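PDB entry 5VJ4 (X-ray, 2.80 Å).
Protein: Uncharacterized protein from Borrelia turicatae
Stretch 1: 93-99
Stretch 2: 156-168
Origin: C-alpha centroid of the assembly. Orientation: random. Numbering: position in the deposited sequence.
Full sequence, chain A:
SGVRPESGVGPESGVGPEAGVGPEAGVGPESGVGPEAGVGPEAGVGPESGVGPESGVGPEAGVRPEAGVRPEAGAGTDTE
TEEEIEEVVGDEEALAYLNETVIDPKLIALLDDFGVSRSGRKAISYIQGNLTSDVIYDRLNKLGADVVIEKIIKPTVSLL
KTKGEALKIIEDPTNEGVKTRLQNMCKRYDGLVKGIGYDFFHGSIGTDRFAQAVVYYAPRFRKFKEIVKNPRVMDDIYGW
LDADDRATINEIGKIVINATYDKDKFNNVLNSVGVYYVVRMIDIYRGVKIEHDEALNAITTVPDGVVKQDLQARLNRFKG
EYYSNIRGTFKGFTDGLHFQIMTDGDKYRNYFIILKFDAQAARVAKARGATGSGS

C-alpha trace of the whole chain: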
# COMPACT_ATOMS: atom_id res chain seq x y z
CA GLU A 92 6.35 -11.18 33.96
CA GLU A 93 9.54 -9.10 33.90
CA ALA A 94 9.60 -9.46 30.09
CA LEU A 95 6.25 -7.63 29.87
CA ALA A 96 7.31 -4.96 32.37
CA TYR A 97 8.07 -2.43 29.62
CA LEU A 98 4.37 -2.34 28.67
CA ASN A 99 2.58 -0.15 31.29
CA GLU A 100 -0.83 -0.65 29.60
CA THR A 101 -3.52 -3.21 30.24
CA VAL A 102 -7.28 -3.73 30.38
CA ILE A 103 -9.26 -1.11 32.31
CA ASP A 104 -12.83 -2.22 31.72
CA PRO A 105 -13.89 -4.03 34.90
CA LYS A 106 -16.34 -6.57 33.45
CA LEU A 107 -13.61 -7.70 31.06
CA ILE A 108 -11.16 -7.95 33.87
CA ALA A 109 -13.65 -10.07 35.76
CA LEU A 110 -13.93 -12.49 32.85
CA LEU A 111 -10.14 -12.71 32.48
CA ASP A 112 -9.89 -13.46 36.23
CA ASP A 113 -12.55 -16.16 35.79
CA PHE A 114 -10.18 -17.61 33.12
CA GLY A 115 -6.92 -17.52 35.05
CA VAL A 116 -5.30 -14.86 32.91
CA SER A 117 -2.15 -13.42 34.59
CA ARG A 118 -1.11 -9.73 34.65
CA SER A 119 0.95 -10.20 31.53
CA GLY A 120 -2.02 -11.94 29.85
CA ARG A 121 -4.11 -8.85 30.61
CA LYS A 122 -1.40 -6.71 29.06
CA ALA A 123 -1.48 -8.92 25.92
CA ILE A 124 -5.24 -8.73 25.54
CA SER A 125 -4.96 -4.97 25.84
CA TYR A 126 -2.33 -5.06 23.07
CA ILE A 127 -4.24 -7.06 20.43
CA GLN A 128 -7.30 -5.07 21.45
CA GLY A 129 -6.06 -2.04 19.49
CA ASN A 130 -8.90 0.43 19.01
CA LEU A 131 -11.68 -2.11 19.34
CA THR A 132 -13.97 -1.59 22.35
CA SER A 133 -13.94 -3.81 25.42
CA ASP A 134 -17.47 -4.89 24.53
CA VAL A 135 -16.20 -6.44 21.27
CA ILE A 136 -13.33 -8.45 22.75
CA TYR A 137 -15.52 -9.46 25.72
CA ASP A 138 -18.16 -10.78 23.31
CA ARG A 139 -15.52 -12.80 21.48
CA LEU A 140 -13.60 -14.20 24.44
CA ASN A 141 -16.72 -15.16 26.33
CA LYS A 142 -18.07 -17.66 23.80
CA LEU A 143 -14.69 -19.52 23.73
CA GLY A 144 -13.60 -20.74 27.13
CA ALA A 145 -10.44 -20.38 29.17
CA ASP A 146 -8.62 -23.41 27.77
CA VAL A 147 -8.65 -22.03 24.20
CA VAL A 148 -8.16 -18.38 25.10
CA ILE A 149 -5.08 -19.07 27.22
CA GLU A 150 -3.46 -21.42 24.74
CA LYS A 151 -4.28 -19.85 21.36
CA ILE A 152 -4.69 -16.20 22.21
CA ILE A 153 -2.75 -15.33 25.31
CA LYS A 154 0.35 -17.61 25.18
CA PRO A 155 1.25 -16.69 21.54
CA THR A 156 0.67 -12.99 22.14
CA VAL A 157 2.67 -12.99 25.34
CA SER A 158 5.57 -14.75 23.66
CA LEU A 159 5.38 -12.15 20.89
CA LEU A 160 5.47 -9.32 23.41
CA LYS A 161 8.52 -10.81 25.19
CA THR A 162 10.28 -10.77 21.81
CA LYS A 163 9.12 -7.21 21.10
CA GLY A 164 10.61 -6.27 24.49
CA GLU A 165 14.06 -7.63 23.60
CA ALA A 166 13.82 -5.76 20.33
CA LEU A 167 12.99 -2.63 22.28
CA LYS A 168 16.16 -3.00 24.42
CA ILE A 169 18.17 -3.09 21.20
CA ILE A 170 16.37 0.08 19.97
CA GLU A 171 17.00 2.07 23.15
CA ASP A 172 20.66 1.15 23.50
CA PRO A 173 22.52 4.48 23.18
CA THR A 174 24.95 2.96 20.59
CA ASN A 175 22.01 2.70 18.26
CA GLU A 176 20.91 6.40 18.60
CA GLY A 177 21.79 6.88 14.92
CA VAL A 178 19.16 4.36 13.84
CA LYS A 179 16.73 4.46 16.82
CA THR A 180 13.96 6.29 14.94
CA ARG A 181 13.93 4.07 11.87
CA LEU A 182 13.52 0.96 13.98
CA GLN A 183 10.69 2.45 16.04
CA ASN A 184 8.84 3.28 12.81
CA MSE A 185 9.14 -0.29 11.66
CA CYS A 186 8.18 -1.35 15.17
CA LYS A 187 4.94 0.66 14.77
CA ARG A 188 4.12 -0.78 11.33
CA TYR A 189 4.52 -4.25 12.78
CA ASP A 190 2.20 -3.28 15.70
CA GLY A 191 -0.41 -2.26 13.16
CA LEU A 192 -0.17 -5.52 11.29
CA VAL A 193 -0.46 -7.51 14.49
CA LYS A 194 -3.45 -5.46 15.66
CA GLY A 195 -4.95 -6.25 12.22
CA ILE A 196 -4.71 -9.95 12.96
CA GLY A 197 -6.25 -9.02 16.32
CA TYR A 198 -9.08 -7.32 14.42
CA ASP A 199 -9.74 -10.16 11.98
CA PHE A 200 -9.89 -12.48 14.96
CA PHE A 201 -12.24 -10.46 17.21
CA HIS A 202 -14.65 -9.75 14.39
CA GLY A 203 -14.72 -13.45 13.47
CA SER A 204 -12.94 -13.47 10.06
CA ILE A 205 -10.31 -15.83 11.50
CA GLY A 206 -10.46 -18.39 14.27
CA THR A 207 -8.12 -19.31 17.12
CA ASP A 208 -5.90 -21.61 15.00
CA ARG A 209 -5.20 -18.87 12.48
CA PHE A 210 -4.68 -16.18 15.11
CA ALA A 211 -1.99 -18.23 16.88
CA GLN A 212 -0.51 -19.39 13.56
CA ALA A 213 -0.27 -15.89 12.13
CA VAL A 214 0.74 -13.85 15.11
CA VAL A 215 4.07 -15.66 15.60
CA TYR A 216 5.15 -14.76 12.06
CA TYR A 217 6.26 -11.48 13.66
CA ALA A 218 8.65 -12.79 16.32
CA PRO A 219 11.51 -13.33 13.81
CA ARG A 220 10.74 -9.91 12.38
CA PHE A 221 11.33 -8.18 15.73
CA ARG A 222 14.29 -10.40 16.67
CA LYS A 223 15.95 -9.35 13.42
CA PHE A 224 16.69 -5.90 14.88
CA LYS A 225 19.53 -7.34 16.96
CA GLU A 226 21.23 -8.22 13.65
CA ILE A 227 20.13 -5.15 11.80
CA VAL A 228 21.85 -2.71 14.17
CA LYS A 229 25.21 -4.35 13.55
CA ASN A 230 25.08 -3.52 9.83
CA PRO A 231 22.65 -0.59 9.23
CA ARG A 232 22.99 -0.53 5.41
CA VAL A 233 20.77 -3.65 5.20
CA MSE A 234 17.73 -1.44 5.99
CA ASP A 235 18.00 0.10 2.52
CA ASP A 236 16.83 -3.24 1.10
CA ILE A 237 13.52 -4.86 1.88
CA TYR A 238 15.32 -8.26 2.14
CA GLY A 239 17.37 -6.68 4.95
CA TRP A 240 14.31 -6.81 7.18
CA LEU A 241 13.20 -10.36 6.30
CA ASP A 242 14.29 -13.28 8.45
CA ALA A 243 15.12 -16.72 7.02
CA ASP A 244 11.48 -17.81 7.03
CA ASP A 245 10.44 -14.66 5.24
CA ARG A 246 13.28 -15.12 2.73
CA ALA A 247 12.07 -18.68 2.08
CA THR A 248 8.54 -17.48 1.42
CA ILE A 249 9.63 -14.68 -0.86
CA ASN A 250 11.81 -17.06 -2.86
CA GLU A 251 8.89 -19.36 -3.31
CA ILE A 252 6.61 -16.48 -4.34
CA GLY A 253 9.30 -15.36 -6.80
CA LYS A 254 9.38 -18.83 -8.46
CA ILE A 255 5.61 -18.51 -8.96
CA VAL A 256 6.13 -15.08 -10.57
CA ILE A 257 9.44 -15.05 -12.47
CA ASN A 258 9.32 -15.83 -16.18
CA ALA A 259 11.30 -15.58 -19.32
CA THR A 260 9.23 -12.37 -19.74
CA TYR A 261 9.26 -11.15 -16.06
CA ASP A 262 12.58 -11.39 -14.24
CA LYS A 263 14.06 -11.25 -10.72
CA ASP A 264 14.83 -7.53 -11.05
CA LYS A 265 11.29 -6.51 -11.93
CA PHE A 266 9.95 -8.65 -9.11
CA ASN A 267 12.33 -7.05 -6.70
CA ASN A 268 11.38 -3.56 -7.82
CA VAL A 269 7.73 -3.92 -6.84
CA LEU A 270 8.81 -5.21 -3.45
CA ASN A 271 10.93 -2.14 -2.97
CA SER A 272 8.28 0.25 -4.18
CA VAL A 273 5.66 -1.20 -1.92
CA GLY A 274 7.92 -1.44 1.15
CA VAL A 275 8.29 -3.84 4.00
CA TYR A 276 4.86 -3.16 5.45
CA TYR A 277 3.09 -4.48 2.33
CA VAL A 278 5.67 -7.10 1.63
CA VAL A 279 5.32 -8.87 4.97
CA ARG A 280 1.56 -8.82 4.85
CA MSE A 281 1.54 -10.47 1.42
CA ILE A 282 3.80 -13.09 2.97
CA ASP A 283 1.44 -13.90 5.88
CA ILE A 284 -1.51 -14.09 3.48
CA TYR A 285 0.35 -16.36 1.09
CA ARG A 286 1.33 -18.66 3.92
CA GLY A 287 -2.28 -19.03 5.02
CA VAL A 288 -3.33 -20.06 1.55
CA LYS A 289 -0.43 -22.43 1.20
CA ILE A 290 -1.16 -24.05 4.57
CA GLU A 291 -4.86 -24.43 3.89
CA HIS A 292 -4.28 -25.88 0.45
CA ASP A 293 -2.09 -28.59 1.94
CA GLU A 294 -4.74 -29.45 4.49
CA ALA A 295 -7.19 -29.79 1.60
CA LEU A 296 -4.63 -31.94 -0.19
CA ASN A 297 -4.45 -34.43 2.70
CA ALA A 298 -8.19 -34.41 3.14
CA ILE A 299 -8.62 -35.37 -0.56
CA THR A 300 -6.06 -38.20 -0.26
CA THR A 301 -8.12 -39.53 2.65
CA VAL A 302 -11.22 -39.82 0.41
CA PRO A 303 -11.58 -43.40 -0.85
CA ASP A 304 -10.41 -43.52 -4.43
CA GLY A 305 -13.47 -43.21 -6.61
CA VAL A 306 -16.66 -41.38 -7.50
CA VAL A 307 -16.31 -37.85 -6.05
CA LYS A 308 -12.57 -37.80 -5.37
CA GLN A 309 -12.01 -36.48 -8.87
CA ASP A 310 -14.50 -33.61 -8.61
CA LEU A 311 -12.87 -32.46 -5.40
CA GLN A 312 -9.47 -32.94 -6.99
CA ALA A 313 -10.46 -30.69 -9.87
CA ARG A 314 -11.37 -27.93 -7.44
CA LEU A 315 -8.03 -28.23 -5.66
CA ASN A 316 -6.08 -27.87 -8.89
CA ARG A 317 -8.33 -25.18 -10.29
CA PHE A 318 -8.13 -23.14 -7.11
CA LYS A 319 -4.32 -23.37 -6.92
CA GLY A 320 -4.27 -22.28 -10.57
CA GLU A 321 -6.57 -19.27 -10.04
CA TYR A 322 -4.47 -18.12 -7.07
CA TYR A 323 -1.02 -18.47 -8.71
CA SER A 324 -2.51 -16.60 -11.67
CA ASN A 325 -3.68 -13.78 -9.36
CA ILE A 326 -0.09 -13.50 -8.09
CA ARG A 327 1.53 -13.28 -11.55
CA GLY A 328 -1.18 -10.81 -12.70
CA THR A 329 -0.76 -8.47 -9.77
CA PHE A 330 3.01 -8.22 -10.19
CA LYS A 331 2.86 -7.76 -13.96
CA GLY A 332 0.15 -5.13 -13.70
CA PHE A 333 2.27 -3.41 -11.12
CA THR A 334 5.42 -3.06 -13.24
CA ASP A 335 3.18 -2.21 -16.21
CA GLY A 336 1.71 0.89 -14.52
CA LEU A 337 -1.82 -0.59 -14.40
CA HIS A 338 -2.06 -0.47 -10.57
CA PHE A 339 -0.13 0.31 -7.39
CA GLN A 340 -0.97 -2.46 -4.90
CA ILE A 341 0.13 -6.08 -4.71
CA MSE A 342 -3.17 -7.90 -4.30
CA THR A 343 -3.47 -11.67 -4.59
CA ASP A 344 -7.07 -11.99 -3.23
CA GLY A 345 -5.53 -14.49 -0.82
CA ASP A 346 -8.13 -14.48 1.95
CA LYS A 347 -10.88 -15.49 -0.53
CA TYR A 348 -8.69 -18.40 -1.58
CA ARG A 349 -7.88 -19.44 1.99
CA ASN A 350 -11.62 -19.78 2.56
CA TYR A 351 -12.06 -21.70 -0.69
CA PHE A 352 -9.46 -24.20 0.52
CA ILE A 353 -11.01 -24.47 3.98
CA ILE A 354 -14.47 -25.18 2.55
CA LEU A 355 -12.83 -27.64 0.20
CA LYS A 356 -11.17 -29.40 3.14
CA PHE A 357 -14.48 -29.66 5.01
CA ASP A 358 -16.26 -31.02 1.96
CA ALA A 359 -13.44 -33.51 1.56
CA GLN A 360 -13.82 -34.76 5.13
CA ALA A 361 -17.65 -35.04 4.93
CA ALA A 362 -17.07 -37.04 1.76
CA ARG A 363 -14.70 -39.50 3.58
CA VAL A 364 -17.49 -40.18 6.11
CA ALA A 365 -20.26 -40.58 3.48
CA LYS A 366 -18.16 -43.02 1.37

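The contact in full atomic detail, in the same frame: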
# COMPACT_ATOMS: atom_id res chain seq x y z
N GLU A 93 8.53 -10.15 34.07
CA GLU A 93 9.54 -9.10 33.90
C GLU A 93 9.74 -8.74 32.43
O GLU A 93 10.10 -7.61 32.11
CB GLU A 93 10.87 -9.48 34.56
N ALA A 94 9.52 -9.71 31.53
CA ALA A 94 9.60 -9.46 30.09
C ALA A 94 8.51 -8.52 29.58
O ALA A 94 8.74 -7.76 28.64
CB ALA A 94 9.59 -10.76 29.30
N LEU A 95 7.34 -8.55 30.23
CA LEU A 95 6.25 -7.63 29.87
C LEU A 95 6.22 -6.33 30.65
O LEU A 95 5.32 -5.53 30.46
CB LEU A 95 4.89 -8.32 29.89
CG LEU A 95 4.50 -8.87 28.51
CD1 LEU A 95 5.47 -9.92 28.01
CD2 LEU A 95 3.09 -9.44 28.48
N ALA A 96 7.23 -6.13 31.50
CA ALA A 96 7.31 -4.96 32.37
C ALA A 96 7.45 -3.62 31.63
O ALA A 96 7.11 -2.56 32.17
CB ALA A 96 8.40 -5.13 33.39
N TYR A 97 7.92 -3.66 30.40
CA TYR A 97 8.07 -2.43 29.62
C TYR A 97 6.72 -1.88 29.12
O TYR A 97 6.67 -0.76 28.56
CB TYR A 97 9.05 -2.63 28.45
CG TYR A 97 8.49 -3.46 27.32
CD1 TYR A 97 8.39 -4.86 27.44
CD2 TYR A 97 8.02 -2.85 26.13
CE1 TYR A 97 7.85 -5.63 26.41
CE2 TYR A 97 7.47 -3.62 25.10
CZ TYR A 97 7.39 -5.00 25.24
OH TYR A 97 6.86 -5.78 24.24
N LEU A 98 5.63 -2.65 29.32
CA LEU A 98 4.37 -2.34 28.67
C LEU A 98 3.52 -1.21 29.26
O LEU A 98 3.09 -0.30 28.53
CB LEU A 98 3.56 -3.61 28.42
CG LEU A 98 3.98 -4.31 27.13
CD1 LEU A 98 3.11 -5.52 26.83
CD2 LEU A 98 3.94 -3.35 25.95
N ASN A 99 3.27 -1.27 30.56
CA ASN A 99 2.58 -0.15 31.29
C ASN A 99 1.14 0.15 30.83
O ASN A 99 0.62 1.24 31.07
CB ASN A 99 3.42 1.16 31.24
CG ASN A 99 4.83 1.01 31.81
OD1 ASN A 99 5.10 0.17 32.68
ND2 ASN A 99 5.74 1.85 31.32
N THR A 156 0.50 -14.43 22.05
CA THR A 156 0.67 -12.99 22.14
C THR A 156 1.76 -12.64 23.13
O THR A 156 2.61 -11.76 22.87
CB THR A 156 -0.63 -12.27 22.46
OG1 THR A 156 -1.57 -12.54 21.41
CG2 THR A 156 -0.41 -10.79 22.48
N VAL A 157 1.76 -13.34 24.26
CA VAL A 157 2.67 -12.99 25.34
C VAL A 157 4.10 -13.28 24.92
O VAL A 157 5.00 -12.47 25.16
CB VAL A 157 2.29 -13.65 26.68
CG1 VAL A 157 3.37 -13.39 27.72
CG2 VAL A 157 0.96 -13.10 27.18
N SER A 158 4.28 -14.43 24.26
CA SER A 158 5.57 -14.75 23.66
C SER A 158 6.00 -13.62 22.69
O SER A 158 7.12 -13.05 22.78
CB SER A 158 5.50 -16.11 22.97
OG SER A 158 6.34 -16.11 21.84
N LEU A 159 5.10 -13.26 21.78
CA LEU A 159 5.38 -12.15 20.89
C LEU A 159 5.81 -10.87 21.62
O LEU A 159 6.74 -10.18 21.18
CB LEU A 159 4.18 -11.85 20.00
CG LEU A 159 4.45 -10.78 18.95
CD1 LEU A 159 5.69 -11.14 18.13
CD2 LEU A 159 3.24 -10.63 18.07
N LEU A 160 5.15 -10.56 22.73
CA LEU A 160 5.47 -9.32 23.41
C LEU A 160 6.82 -9.40 24.09
O LEU A 160 7.54 -8.38 24.13
CB LEU A 160 4.37 -8.96 24.37
CG LEU A 160 3.06 -8.64 23.67
CD1 LEU A 160 1.90 -8.54 24.64
CD2 LEU A 160 3.23 -7.33 22.93
N LYS A 161 7.19 -10.60 24.58
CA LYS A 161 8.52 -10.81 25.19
C LYS A 161 9.58 -10.48 24.14
O LYS A 161 10.51 -9.69 24.40
CB LYS A 161 8.68 -12.22 25.80
N THR A 162 9.38 -11.04 22.93
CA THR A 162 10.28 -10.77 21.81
C THR A 162 10.35 -9.27 21.51
O THR A 162 11.44 -8.71 21.43
CB THR A 162 9.88 -11.56 20.56
OG1 THR A 162 10.29 -12.91 20.70
CG2 THR A 162 10.53 -11.00 19.33
N LYS A 163 9.18 -8.65 21.36
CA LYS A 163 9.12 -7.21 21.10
C LYS A 163 9.87 -6.39 22.16
O LYS A 163 10.43 -5.31 21.87
CB LYS A 163 7.67 -6.75 20.96
CG LYS A 163 7.51 -5.30 20.51
CD LYS A 163 6.07 -4.81 20.61
CE LYS A 163 6.05 -3.31 20.36
NZ LYS A 163 4.75 -2.70 20.74
N GLY A 164 9.90 -6.92 23.38
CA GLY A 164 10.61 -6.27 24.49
C GLY A 164 12.12 -6.31 24.33
O GLY A 164 12.81 -5.29 24.53
N GLU A 165 12.64 -7.49 23.97
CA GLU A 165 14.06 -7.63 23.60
C GLU A 165 14.40 -6.62 22.52
O GLU A 165 15.33 -5.80 22.67
CB GLU A 165 14.36 -9.04 23.09
CG GLU A 165 13.86 -10.18 23.96
CD GLU A 165 14.36 -10.12 25.40
OE1 GLU A 165 13.80 -10.89 26.21
OE2 GLU A 165 15.29 -9.33 25.74
N ALA A 166 13.62 -6.65 21.45
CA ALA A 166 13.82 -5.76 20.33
C ALA A 166 13.85 -4.30 20.81
O ALA A 166 14.65 -3.49 20.35
CB ALA A 166 12.74 -5.99 19.30
N LEU A 167 12.99 -3.98 21.77
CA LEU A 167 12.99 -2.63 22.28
C LEU A 167 14.32 -2.28 22.97
O LEU A 167 14.85 -1.18 22.75
CB LEU A 167 11.80 -2.37 23.19
CG LEU A 167 11.80 -0.95 23.76
CD1 LEU A 167 11.80 0.13 22.67
CD2 LEU A 167 10.68 -0.73 24.77
N LYS A 168 14.85 -3.20 23.77
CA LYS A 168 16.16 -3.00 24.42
C LYS A 168 17.24 -2.68 23.39
O LYS A 168 18.05 -1.77 23.59
CB LYS A 168 16.58 -4.19 25.26
CG LYS A 168 15.98 -4.26 26.65
CD LYS A 168 16.86 -5.11 27.55
CE LYS A 168 16.16 -5.50 28.84
NZ LYS A 168 15.29 -6.69 28.63

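A glycine in a helix can make room for an aromatic ring, and the contact between 93-99 and 156-168 of this Borrelia turicatae protein is a compact example. At its apolar centre, Leu-160 points toward the first stretch and receives two leucines: Leu-95 CD1 lies 3.9 Å from Leu-160 CB, and Leu-98 CD1 lies 3.9 Å from Leu-160 CD1. Leu-95 also reaches back along the helix, its CD2 4.0 Å from Val-157 CG1. Beside this cluster, Tyr-97 lays its ring over Gly-164, whose CA sits 3.8 Å from the ring centroid in a CH-pi contact over the face. A CB on Gly-164 would fall 2.8 Å from Tyr-97 CE1, so the close approach depends on the bare backbone. Farther along, Leu-167 CD2 meets Tyr-97 CD2 at 3.7 Å.

The backbones come nearest where Ala-94 CA and Lys-161 CA are 5.2 Å apart; there Ala-94 points toward the helix, and its CB lies 3.9 Å from Lys-161 CB. Two successive type I turns, Glu-93 to Ala-96 and Leu-95 to Leu-98, fold the first stretch compactly against the continuous helix.

At the polar edge, Tyr-97 OH donates a 2.7 Å hydrogen bond to Leu-160 O. Leu-160 O also accepts the helical bond from Gly-164 N, at 2.9 Å, so the phenol joins the helix without breaking its pattern.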